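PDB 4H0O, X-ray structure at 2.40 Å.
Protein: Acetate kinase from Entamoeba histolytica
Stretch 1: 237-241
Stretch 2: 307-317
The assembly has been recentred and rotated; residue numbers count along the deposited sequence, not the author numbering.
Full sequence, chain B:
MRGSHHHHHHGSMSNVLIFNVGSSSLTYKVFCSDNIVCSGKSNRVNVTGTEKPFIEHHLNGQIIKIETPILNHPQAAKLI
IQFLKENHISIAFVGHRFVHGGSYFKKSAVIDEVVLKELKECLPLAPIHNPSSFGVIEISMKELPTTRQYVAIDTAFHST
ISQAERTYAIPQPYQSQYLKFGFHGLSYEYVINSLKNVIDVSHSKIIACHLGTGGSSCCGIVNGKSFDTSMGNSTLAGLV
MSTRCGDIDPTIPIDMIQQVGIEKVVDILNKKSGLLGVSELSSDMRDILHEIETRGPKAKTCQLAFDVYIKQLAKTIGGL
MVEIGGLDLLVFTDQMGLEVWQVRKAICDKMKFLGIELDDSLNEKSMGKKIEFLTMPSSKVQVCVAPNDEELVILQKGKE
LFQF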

ATOM      1  N   ALA B 237       3.934   5.051  -7.208  1.00 29.42           N
ATOM      2  CA  ALA B 237       3.214   4.463  -6.080  1.00 37.04           C
ATOM      3  C   ALA B 237       1.737   4.180  -6.375  1.00 37.24           C
ATOM      4  O   ALA B 237       1.133   4.804  -7.253  1.00 28.07           O
ATOM      5  CB  ALA B 237       3.337   5.360  -4.864  1.00 36.67           C
ATOM      6  N   GLY B 238       1.163   3.234  -5.633  1.00 29.09           N
ATOM      7  CA  GLY B 238      -0.273   3.019  -5.645  1.00 29.57           C
ATOM      8  C   GLY B 238      -0.744   1.763  -6.351  1.00 35.38           C
ATOM      9  O   GLY B 238      -0.383   0.641  -5.976  1.00 29.24           O
ATOM     10  N   LEU B 239      -1.571   1.963  -7.372  1.00 26.48           N
ATOM     11  CA  LEU B 239      -2.158   0.873  -8.139  1.00 34.27           C
ATOM     12  C   LEU B 239      -1.114   0.139  -8.975  1.00 31.35           C
ATOM     13  O   LEU B 239      -0.073   0.704  -9.318  1.00 27.39           O
ATOM     14  CB  LEU B 239      -3.234   1.428  -9.074  1.00 25.58           C
ATOM     15  CG  LEU B 239      -4.678   1.559  -8.586  1.00 38.60           C
ATOM     16  CD1 LEU B 239      -4.751   1.959  -7.133  1.00 31.01           C
ATOM     17  CD2 LEU B 239      -5.416   2.578  -9.434  1.00 27.83           C
ATOM     18  N   VAL B 240      -1.393  -1.121  -9.298  1.00 30.62           N
ATOM     19  CA  VAL B 240      -0.662  -1.802 -10.357  1.00 27.83           C
ATOM     20  C   VAL B 240      -1.007  -1.067 -11.648  1.00 30.09           C
ATOM     21  O   VAL B 240      -2.182  -0.803 -11.912  1.00 29.92           O
ATOM     22  CB  VAL B 240      -1.091  -3.272 -10.485  1.00 30.45           C
ATOM     23  CG1 VAL B 240      -0.492  -3.898 -11.743  1.00 23.82           C
ATOM     24  CG2 VAL B 240      -0.679  -4.055  -9.249  1.00 22.57           C
ATOM     25  N   MET B 241      -0.004  -0.716 -12.445  1.00 24.72           N
ATOM     26  CA  MET B 241      -0.263   0.072 -13.648  1.00 23.86           C
ATOM     27  C   MET B 241       0.163  -0.637 -14.931  1.00 31.65           C
ATOM     28  O   MET B 241       0.523  -1.817 -14.913  1.00 30.99           O
ATOM     29  CB  MET B 241       0.407   1.450 -13.550  1.00 24.84           C
ATOM     30  CG  MET B 241       0.185   2.172 -12.223  1.00 32.72           C
ATOM     31  SD  MET B 241       0.878   3.844 -12.191  1.00 29.33           S
ATOM     32  CE  MET B 241       1.001   4.132 -10.420  1.00 22.48           C
ATOM     33  N   ASP B 307      -5.392 -10.692 -12.201  1.00 30.04           N
ATOM     34  CA  ASP B 307      -5.723 -10.975 -10.804  1.00 32.38           C
ATOM     35  C   ASP B 307      -4.974 -10.054  -9.839  1.00 36.07           C
ATOM     36  O   ASP B 307      -5.560  -9.527  -8.889  1.00 32.74           O
ATOM     37  CB  ASP B 307      -5.428 -12.442 -10.462  1.00 36.03           C
ATOM     38  CG  ASP B 307      -6.392 -13.411 -11.135  1.00 49.60           C
ATOM     39  OD1 ASP B 307      -7.402 -12.957 -11.714  1.00 51.01           O
ATOM     40  OD2 ASP B 307      -6.141 -14.635 -11.071  1.00 56.61           O
ATOM     41  N   VAL B 308      -3.679  -9.872 -10.086  1.00 33.11           N
ATOM     42  CA  VAL B 308      -2.848  -8.996  -9.264  1.00 35.15           C
ATOM     43  C   VAL B 308      -3.310  -7.545  -9.384  1.00 32.49           C
ATOM     44  O   VAL B 308      -3.385  -6.822  -8.390  1.00 32.91           O
ATOM     45  CB  VAL B 308      -1.357  -9.103  -9.657  1.00 30.01           C
ATOM     46  CG1 VAL B 308      -0.529  -8.030  -8.957  1.00 30.24           C
ATOM     47  CG2 VAL B 308      -0.821 -10.490  -9.331  1.00 26.34           C
ATOM     48  N   TYR B 309      -3.627  -7.131 -10.609  1.00 28.55           N
ATOM     49  CA  TYR B 309      -4.115  -5.778 -10.875  1.00 27.62           C
ATOM     50  C   TYR B 309      -5.426  -5.495 -10.136  1.00 38.70           C
ATOM     51  O   TYR B 309      -5.582  -4.440  -9.519  1.00 29.31           O
ATOM     52  CB  TYR B 309      -4.304  -5.567 -12.383  1.00 30.03           C
ATOM     53  CG  TYR B 309      -4.956  -4.253 -12.769  1.00 30.40           C
ATOM     54  CD1 TYR B 309      -6.340  -4.148 -12.895  1.00 31.06           C
ATOM     55  CD2 TYR B 309      -4.190  -3.122 -13.022  1.00 27.73           C
ATOM     56  CE1 TYR B 309      -6.939  -2.949 -13.251  1.00 34.48           C
ATOM     57  CE2 TYR B 309      -4.782  -1.919 -13.381  1.00 33.50           C
ATOM     58  CZ  TYR B 309      -6.155  -1.841 -13.493  1.00 33.24           C
ATOM     59  OH  TYR B 309      -6.745  -0.649 -13.848  1.00 35.97           O
ATOM     60  N   ILE B 310      -6.365  -6.438 -10.216  1.00 33.39           N
ATOM     61  CA  ILE B 310      -7.665  -6.307  -9.564  1.00 33.03           C
ATOM     62  C   ILE B 310      -7.518  -6.318  -8.040  1.00 33.87           C
ATOM     63  O   ILE B 310      -8.175  -5.542  -7.336  1.00 31.48           O
ATOM     64  CB  ILE B 310      -8.630  -7.434 -10.006  1.00 32.25           C
ATOM     65  CG1 ILE B 310      -9.062  -7.239 -11.461  1.00 33.67           C
ATOM     66  CG2 ILE B 310      -9.857  -7.494  -9.104  1.00 27.12           C
ATOM     67  CD1 ILE B 310      -9.787  -5.931 -11.714  1.00 29.04           C
ATOM     68  N   LYS B 311      -6.650  -7.193  -7.544  1.00 27.53           N
ATOM     69  CA  LYS B 311      -6.406  -7.308  -6.112  1.00 30.94           C
ATOM     70  C   LYS B 311      -5.938  -5.985  -5.515  1.00 32.97           C
ATOM     71  O   LYS B 311      -6.435  -5.554  -4.474  1.00 25.27           O
ATOM     72  CB  LYS B 311      -5.377  -8.404  -5.830  1.00 30.60           C
ATOM     73  CG  LYS B 311      -5.039  -8.576  -4.358  1.00 40.84           C
ATOM     74  CD  LYS B 311      -3.545  -8.760  -4.152  1.00 45.32           C
ATOM     75  CE  LYS B 311      -2.817  -7.425  -4.161  1.00 59.48           C
ATOM     76  NZ  LYS B 311      -1.492  -7.510  -3.489  1.00 56.09           N
ATOM     77  N   GLN B 312      -4.979  -5.343  -6.176  1.00 29.60           N
ATOM     78  CA  GLN B 312      -4.445  -4.077  -5.691  1.00 34.90           C
ATOM     79  C   GLN B 312      -5.469  -2.951  -5.774  1.00 32.11           C
ATOM     80  O   GLN B 312      -5.539  -2.106  -4.880  1.00 27.68           O
ATOM     81  CB  GLN B 312      -3.179  -3.697  -6.456  1.00 31.58           C
ATOM     82  CG  GLN B 312      -2.394  -2.570  -5.812  1.00 36.46           C
ATOM     83  CD  GLN B 312      -1.945  -2.905  -4.399  1.00 41.75           C
ATOM     84  OE1 GLN B 312      -1.803  -4.075  -4.039  1.00 48.30           O
ATOM     85  NE2 GLN B 312      -1.719  -1.875  -3.591  1.00 47.62           N
ATOM     86  N   LEU B 313      -6.265  -2.947  -6.843  1.00 29.04           N
ATOM     87  CA  LEU B 313      -7.313  -1.943  -7.013  1.00 29.41           C
ATOM     88  C   LEU B 313      -8.386  -2.100  -5.941  1.00 30.28           C
ATOM     89  O   LEU B 313      -8.845  -1.118  -5.357  1.00 27.25           O
ATOM     90  CB  LEU B 313      -7.928  -2.030  -8.415  1.00 24.26           C
ATOM     91  CG  LEU B 313      -9.074  -1.065  -8.743  1.00 29.27           C
ATOM     92  CD1 LEU B 313      -8.700   0.372  -8.415  1.00 24.42           C
ATOM     93  CD2 LEU B 313      -9.482  -1.170 -10.208  1.00 24.06           C
ATOM     94  N   ALA B 314      -8.774  -3.343  -5.678  1.00 28.43           N
ATOM     95  CA  ALA B 314      -9.778  -3.628  -4.660  1.00 27.77           C
ATOM     96  C   ALA B 314      -9.283  -3.218  -3.272  1.00 29.95           C
ATOM     97  O   ALA B 314     -10.010  -2.592  -2.498  1.00 28.95           O
ATOM     98  CB  ALA B 314     -10.144  -5.095  -4.684  1.00 24.37           C
ATOM     99  N   LYS B 315      -8.044  -3.582  -2.957  1.00 30.83           N
ATOM    100  CA  LYS B 315      -7.445  -3.242  -1.670  1.00 33.41           C
ATOM    101  C   LYS B 315      -7.326  -1.728  -1.479  1.00 33.10           C
ATOM    102  O   LYS B 315      -7.537  -1.207  -0.379  1.00 31.16           O
ATOM    103  CB  LYS B 315      -6.070  -3.901  -1.538  1.00 31.11           C
ATOM    104  CG  LYS B 315      -5.332  -3.537  -0.259  1.00 44.84           C
ATOM    105  CD  LYS B 315      -3.872  -3.976  -0.304  1.00 53.54           C
ATOM    106  CE  LYS B 315      -3.742  -5.480  -0.507  1.00 50.25           C
ATOM    107  NZ  LYS B 315      -2.319  -5.921  -0.604  1.00 65.40           N
ATOM    108  N   THR B 316      -6.992  -1.026  -2.558  1.00 28.80           N
ATOM    109  CA  THR B 316      -6.847   0.426  -2.516  1.00 29.28           C
ATOM    110  C   THR B 316      -8.188   1.116  -2.246  1.00 31.04           C
ATOM    111  O   THR B 316      -8.258   2.075  -1.470  1.00 33.32           O
ATOM    112  CB  THR B 316      -6.250   0.966  -3.825  1.00 25.71           C
ATOM    113  OG1 THR B 316      -5.027   0.272  -4.113  1.00 31.75           O
ATOM    114  CG2 THR B 316      -5.969   2.461  -3.706  1.00 24.09           C
ATOM    115  N   ILE B 317      -9.244   0.629  -2.892  1.00 22.59           N
ATOM    116  CA  ILE B 317     -10.588   1.160  -2.685  1.00 26.39           C
ATOM    117  C   ILE B 317     -11.051   0.895  -1.253  1.00 27.88           C
ATOM    118  O   ILE B 317     -11.588   1.791  -0.588  1.00 26.83           O
ATOM    119  CB  ILE B 317     -11.593   0.557  -3.691  1.00 36.14           C
ATOM    120  CG1 ILE B 317     -11.272   1.029  -5.112  1.00 28.44           C
ATOM    121  CG2 ILE B 317     -13.023   0.928  -3.322  1.00 27.91           C
ATOM    122  CD1 ILE B 317     -12.024   0.269  -6.196  1.00 31.78           C
TER
HETATM  123  O   HOH W   1      -4.216  -1.962  -9.792  1.00 28.38           O

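An irregular segment, residues 237-241, lies along one side of a helix that runs through the whole of 307-317 and beyond it at both ends. The backbones come closest at Val240 and Tyr309, whose CA atoms are 5.3 Å apart, while the CA atoms of Leu239 and Gln312 are 6.0 Å apart. The helix keeps its own i to i-4 bonds, such as Gln312 N to Val308 O at 3.1 Å, and no direct hydrogen bond joins the stretches. Packing rests largely on side chains, helped by one water.

Val240 is the centre of the contact. Its CA-to-CB bond points toward the helix, and with chi1 at 170° (t) its two methyls spread over different neighbours. Val240 CG2 lies 4.0 Å from Val308 CG1 and 3.8 Å from Gln312 CB; Val240 CG1 lies 4.0 Å from Tyr309 CD2. A beta-branched side chain suits this place, since both methyls sit close to the backbone and can touch different neighbours across the short gap. Val308 and Tyr309 are also t, the former at 171° and the latter at 173°. Tyr309, its chi2 at -90°, carries its ring past Val240, so that Tyr309 CE2 comes within 3.2 Å of Val240 O, an oblique approach to the ring.

Leu239 leaves its backbone sideways, but chi1 of -89°, in the m range though well off its ideal, and chi2 of 36° (p) bring its end nearer the helix. Leu239 CD2 meets Leu313 CD1 at 4.1 Å, a contact of methyl with methyl, and Leu239 CD1 lies 3.5 Å from Thr316 OG1. That hydroxyl can tolerate an apolar neighbour because it is already engaged: with chi1 at -53° (m), Thr316 OG1 donates to Gln312 O at 2.6 Å, one turn back, the usual way for a helical threonine to satisfy its hydroxyl.

Gln312 points toward the segment and offers its aliphatic part first, Gln312 CG lying 4.2 Å from Leu239 CA. Its chi1 of -167° (t) and chi2 of 60° (p) bend the chain so that Gln312 NE2 ends 3.7 Å from Gly238 O. Gly238 itself has phi/psi of 108/-121, at which a CB would be jammed against the carbonyl oxygen of Ala237; the backbone alone calls for glycine.

Water 1 supplies the polar link, its O donating to Tyr309 O at 2.8 Å and to Val240 O at 3.2 Å. It thus bridges two carbonyls, both acceptors, which could not hydrogen-bond to each other.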